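PDB 2GEN: probable transcriptional regulator from Pseudomonas aeruginosa PAO1, which probably binds DNA at cis-regulatory sites as a dimeric transcription factor of the TetR family. Local coordinates for residues Glu11-His23 against Ile30-Gly42. Sequence-based numbering, arbitrary orientation.
Sequences EILQAALACFSEH and IEMIRDRSGASIG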
# COMPACT_ATOMS: atom_id res chain seq x y z
N GLU A 11 12.34 -22.79 -10.79
CA GLU A 11 12.40 -22.54 -12.24
C GLU A 11 10.99 -22.38 -12.81
O GLU A 11 10.72 -21.49 -13.63
CB GLU A 11 13.15 -23.69 -12.92
CG GLU A 11 13.91 -23.31 -14.20
CD GLU A 11 15.06 -24.29 -14.55
OE1 GLU A 11 15.05 -25.44 -14.05
OE2 GLU A 11 15.98 -23.88 -15.32
N ILE A 12 10.09 -23.25 -12.37
CA ILE A 12 8.68 -23.20 -12.77
C ILE A 12 7.99 -21.91 -12.29
O ILE A 12 7.30 -21.23 -13.06
CB ILE A 12 7.92 -24.46 -12.29
CG1 ILE A 12 8.39 -25.68 -13.12
CG2 ILE A 12 6.41 -24.25 -12.36
CD1 ILE A 12 8.08 -27.02 -12.47
N LEU A 13 8.20 -21.55 -11.02
CA LEU A 13 7.65 -20.29 -10.52
C LEU A 13 8.17 -19.06 -11.27
O LEU A 13 7.41 -18.12 -11.52
CB LEU A 13 7.87 -20.14 -9.01
CG LEU A 13 7.15 -21.20 -8.18
CD1 LEU A 13 7.45 -20.96 -6.71
CD2 LEU A 13 5.60 -21.16 -8.43
N GLN A 14 9.45 -19.04 -11.64
CA GLN A 14 9.97 -17.89 -12.35
C GLN A 14 9.37 -17.79 -13.76
O GLN A 14 9.10 -16.70 -14.24
CB GLN A 14 11.52 -17.84 -12.36
CG GLN A 14 12.15 -17.43 -10.98
CD GLN A 14 11.50 -16.18 -10.31
OE1 GLN A 14 10.69 -16.29 -9.36
NE2 GLN A 14 11.85 -15.00 -10.81
N ALA A 15 9.14 -18.94 -14.39
CA ALA A 15 8.44 -18.99 -15.69
C ALA A 15 7.03 -18.45 -15.57
O ALA A 15 6.62 -17.63 -16.38
CB ALA A 15 8.40 -20.44 -16.23
N ALA A 16 6.30 -18.92 -14.56
CA ALA A 16 4.96 -18.41 -14.31
C ALA A 16 4.98 -16.88 -14.12
O ALA A 16 4.22 -16.14 -14.75
CB ALA A 16 4.34 -19.12 -13.13
N LEU A 17 5.91 -16.39 -13.30
CA LEU A 17 6.02 -14.95 -13.12
C LEU A 17 6.23 -14.21 -14.45
O LEU A 17 5.59 -13.19 -14.70
CB LEU A 17 7.13 -14.63 -12.11
CG LEU A 17 7.49 -13.15 -11.97
CD1 LEU A 17 6.30 -12.31 -11.41
CD2 LEU A 17 8.70 -13.04 -11.05
N ALA A 18 7.14 -14.70 -15.29
CA ALA A 18 7.41 -14.06 -16.58
C ALA A 18 6.13 -13.99 -17.43
O ALA A 18 5.83 -12.95 -18.02
CB ALA A 18 8.51 -14.83 -17.31
N CYS A 19 5.37 -15.09 -17.45
CA CYS A 19 4.10 -15.15 -18.19
C CYS A 19 3.10 -14.15 -17.63
O CYS A 19 2.53 -13.36 -18.38
CB CYS A 19 3.49 -16.56 -18.14
SG CYS A 19 4.41 -17.84 -19.02
N PHE A 20 2.92 -14.16 -16.30
CA PHE A 20 1.98 -13.27 -15.63
C PHE A 20 2.28 -11.80 -15.90
O PHE A 20 1.37 -11.00 -16.07
CB PHE A 20 1.98 -13.50 -14.11
CG PHE A 20 1.41 -14.81 -13.67
CD1 PHE A 20 0.56 -15.55 -14.49
CD2 PHE A 20 1.69 -15.29 -12.39
CE1 PHE A 20 0.03 -16.77 -14.05
CE2 PHE A 20 1.17 -16.48 -11.93
CZ PHE A 20 0.32 -17.24 -12.77
N SER A 21 3.57 -11.46 -15.92
CA SER A 21 4.02 -10.07 -16.09
C SER A 21 3.79 -9.59 -17.51
O SER A 21 3.38 -8.46 -17.71
CB SER A 21 5.51 -9.95 -15.73
OG SER A 21 5.72 -10.42 -14.41
N GLU A 22 4.03 -10.48 -18.47
CA GLU A 22 3.90 -10.17 -19.89
C GLU A 22 2.44 -10.14 -20.35
O GLU A 22 2.03 -9.21 -21.07
CB GLU A 22 4.69 -11.21 -20.68
CG GLU A 22 4.73 -10.99 -22.20
CD GLU A 22 5.89 -11.74 -22.87
OE1 GLU A 22 6.68 -12.41 -22.15
OE2 GLU A 22 6.01 -11.65 -24.12
N HIS A 23 1.66 -11.13 -19.93
CA HIS A 23 0.32 -11.32 -20.47
C HIS A 23 -0.79 -10.97 -19.48
O HIS A 23 -1.96 -10.82 -19.87
CB HIS A 23 0.16 -12.76 -20.99
CG HIS A 23 1.20 -13.15 -21.98
ND1 HIS A 23 1.32 -12.54 -23.22
CD2 HIS A 23 2.19 -14.07 -21.93
CE1 HIS A 23 2.33 -13.07 -23.88
NE2 HIS A 23 2.88 -14.00 -23.12
N ILE A 30 -2.01 -22.39 -18.42
CA ILE A 30 -1.04 -23.41 -18.04
C ILE A 30 -0.15 -23.83 -19.23
O ILE A 30 1.01 -24.17 -19.04
CB ILE A 30 -1.71 -24.63 -17.34
CG1 ILE A 30 -0.68 -25.56 -16.69
CG2 ILE A 30 -2.62 -25.42 -18.29
CD1 ILE A 30 -0.35 -25.19 -15.26
N GLU A 31 -0.69 -23.78 -20.45
CA GLU A 31 0.10 -24.07 -21.64
C GLU A 31 1.29 -23.11 -21.79
O GLU A 31 2.41 -23.54 -22.08
CB GLU A 31 -0.77 -24.02 -22.90
CG GLU A 31 -1.70 -25.23 -23.06
CD GLU A 31 -3.01 -25.14 -22.27
OE1 GLU A 31 -3.36 -24.08 -21.68
OE2 GLU A 31 -3.71 -26.17 -22.25
N MSE A 32 1.03 -21.82 -21.60
CA MSE A 32 2.08 -20.80 -21.68
C MSE A 32 3.20 -21.05 -20.66
O MSE A 32 4.38 -20.83 -20.96
CB MSE A 32 1.48 -19.40 -21.52
CG MSE A 32 0.51 -19.08 -22.62
SE MSE A 32 -0.35 -17.39 -22.44
CE MSE A 32 -1.69 -17.56 -23.87
N ILE A 33 2.82 -21.53 -19.48
CA ILE A 33 3.77 -21.84 -18.39
C ILE A 33 4.63 -23.05 -18.74
O ILE A 33 5.84 -23.03 -18.54
CB ILE A 33 3.05 -22.00 -17.00
CG1 ILE A 33 2.28 -20.70 -16.66
CG2 ILE A 33 4.06 -22.36 -15.89
CD1 ILE A 33 1.37 -20.78 -15.42
N ARG A 34 4.02 -24.10 -19.30
CA ARG A 34 4.84 -25.24 -19.74
C ARG A 34 5.80 -24.84 -20.86
O ARG A 34 6.94 -25.31 -20.88
CB ARG A 34 4.01 -26.49 -20.10
CG ARG A 34 3.02 -26.31 -21.19
CD ARG A 34 3.14 -27.39 -22.30
NE ARG A 34 2.74 -26.75 -23.53
CZ ARG A 34 1.62 -26.99 -24.22
NH1 ARG A 34 0.79 -27.95 -23.85
NH2 ARG A 34 1.38 -26.26 -25.30
N ASP A 35 5.36 -23.97 -21.77
CA ASP A 35 6.20 -23.58 -22.91
C ASP A 35 7.37 -22.68 -22.49
O ASP A 35 8.49 -22.81 -23.01
CB ASP A 35 5.37 -22.88 -24.00
CG ASP A 35 4.34 -23.81 -24.66
OD1 ASP A 35 4.44 -25.05 -24.54
OD2 ASP A 35 3.42 -23.28 -25.32
N ARG A 36 7.11 -21.77 -21.55
CA ARG A 36 8.20 -20.96 -21.00
C ARG A 36 9.11 -21.74 -20.06
O ARG A 36 10.31 -21.49 -20.03
CB ARG A 36 7.67 -19.71 -20.31
CG ARG A 36 8.76 -18.66 -20.12
CD ARG A 36 8.17 -17.35 -19.70
NE ARG A 36 7.34 -16.74 -20.73
CZ ARG A 36 7.56 -15.54 -21.26
NH1 ARG A 36 8.61 -14.81 -20.88
NH2 ARG A 36 6.73 -15.08 -22.18
N SER A 37 8.55 -22.68 -19.31
CA SER A 37 9.33 -23.41 -18.31
C SER A 37 10.03 -24.67 -18.81
O SER A 37 10.94 -25.16 -18.14
CB SER A 37 8.47 -23.77 -17.10
OG SER A 37 7.62 -24.86 -17.39
N GLY A 38 9.60 -25.19 -19.96
CA GLY A 38 10.13 -26.46 -20.48
C GLY A 38 9.68 -27.68 -19.67
O GLY A 38 10.16 -28.80 -19.91
N ALA A 39 8.79 -27.48 -18.70
CA ALA A 39 8.19 -28.60 -17.96
C ALA A 39 6.87 -29.00 -18.61
O ALA A 39 6.13 -28.16 -19.13
CB ALA A 39 7.98 -28.25 -16.50
N SER A 40 6.60 -30.31 -18.60
CA SER A 40 5.38 -30.86 -19.15
C SER A 40 4.19 -30.46 -18.28
O SER A 40 4.37 -30.03 -17.13
CB SER A 40 5.48 -32.38 -19.25
OG SER A 40 5.51 -32.99 -17.97
N ILE A 41 2.98 -30.60 -18.81
CA ILE A 41 1.80 -30.31 -18.02
C ILE A 41 1.66 -31.30 -16.85
O ILE A 41 1.31 -30.89 -15.74
CB ILE A 41 0.52 -30.11 -18.89
CG1 ILE A 41 0.55 -28.70 -19.48
CG2 ILE A 41 -0.72 -30.15 -18.03
CD1 ILE A 41 -0.04 -28.55 -20.80
N GLY A 42 1.98 -32.57 -17.09
CA GLY A 42 2.05 -33.55 -16.01
C GLY A 42 2.99 -33.11 -14.89
O GLY A 42 2.65 -33.19 -13.70
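R36 reaches along helix 11-23 as a knob among A15, A18, C19 and E22. Its chain leaves with CG opposite the backbone N (chi1 -162°) and bends once, at the CG-CD bond. This lays CD 3.5 Å from A18 CB and sets one guanidinium face over the backbone at A18 and C19. NE passes C19 SG at 3.6 Å. At its end NH2 makes a bent salt-bridge hydrogen bond to E22 OE1 (2.7 Å, 138° at the hydrogen), meeting the carboxylate from above its plane, the two flat groups nearly perpendicular. On this outer side M32 SE also makes an oblique contact with the H23 ring, 4.7 Å from its centroid.

Deeper in, A15 CB presses on S37 CB at 3.4 Å, tighter than usual for two carbons, where the CA atoms of the two segments are nearest. Beside it I33 sends CD1 to A16 CB (4.1 Å) and to F20 CE1 (4.4 Å), while I12 CD1 meets A39 CB.

S37 OG donates to I33 O and accepts from A39 N, the latter bond forming an ST turn. Helices 11-23 and 30-37 cross at 122°, the packing of the first helix of a TetR-family N-terminal domain against the first helix of its predicted helix-turn-helix.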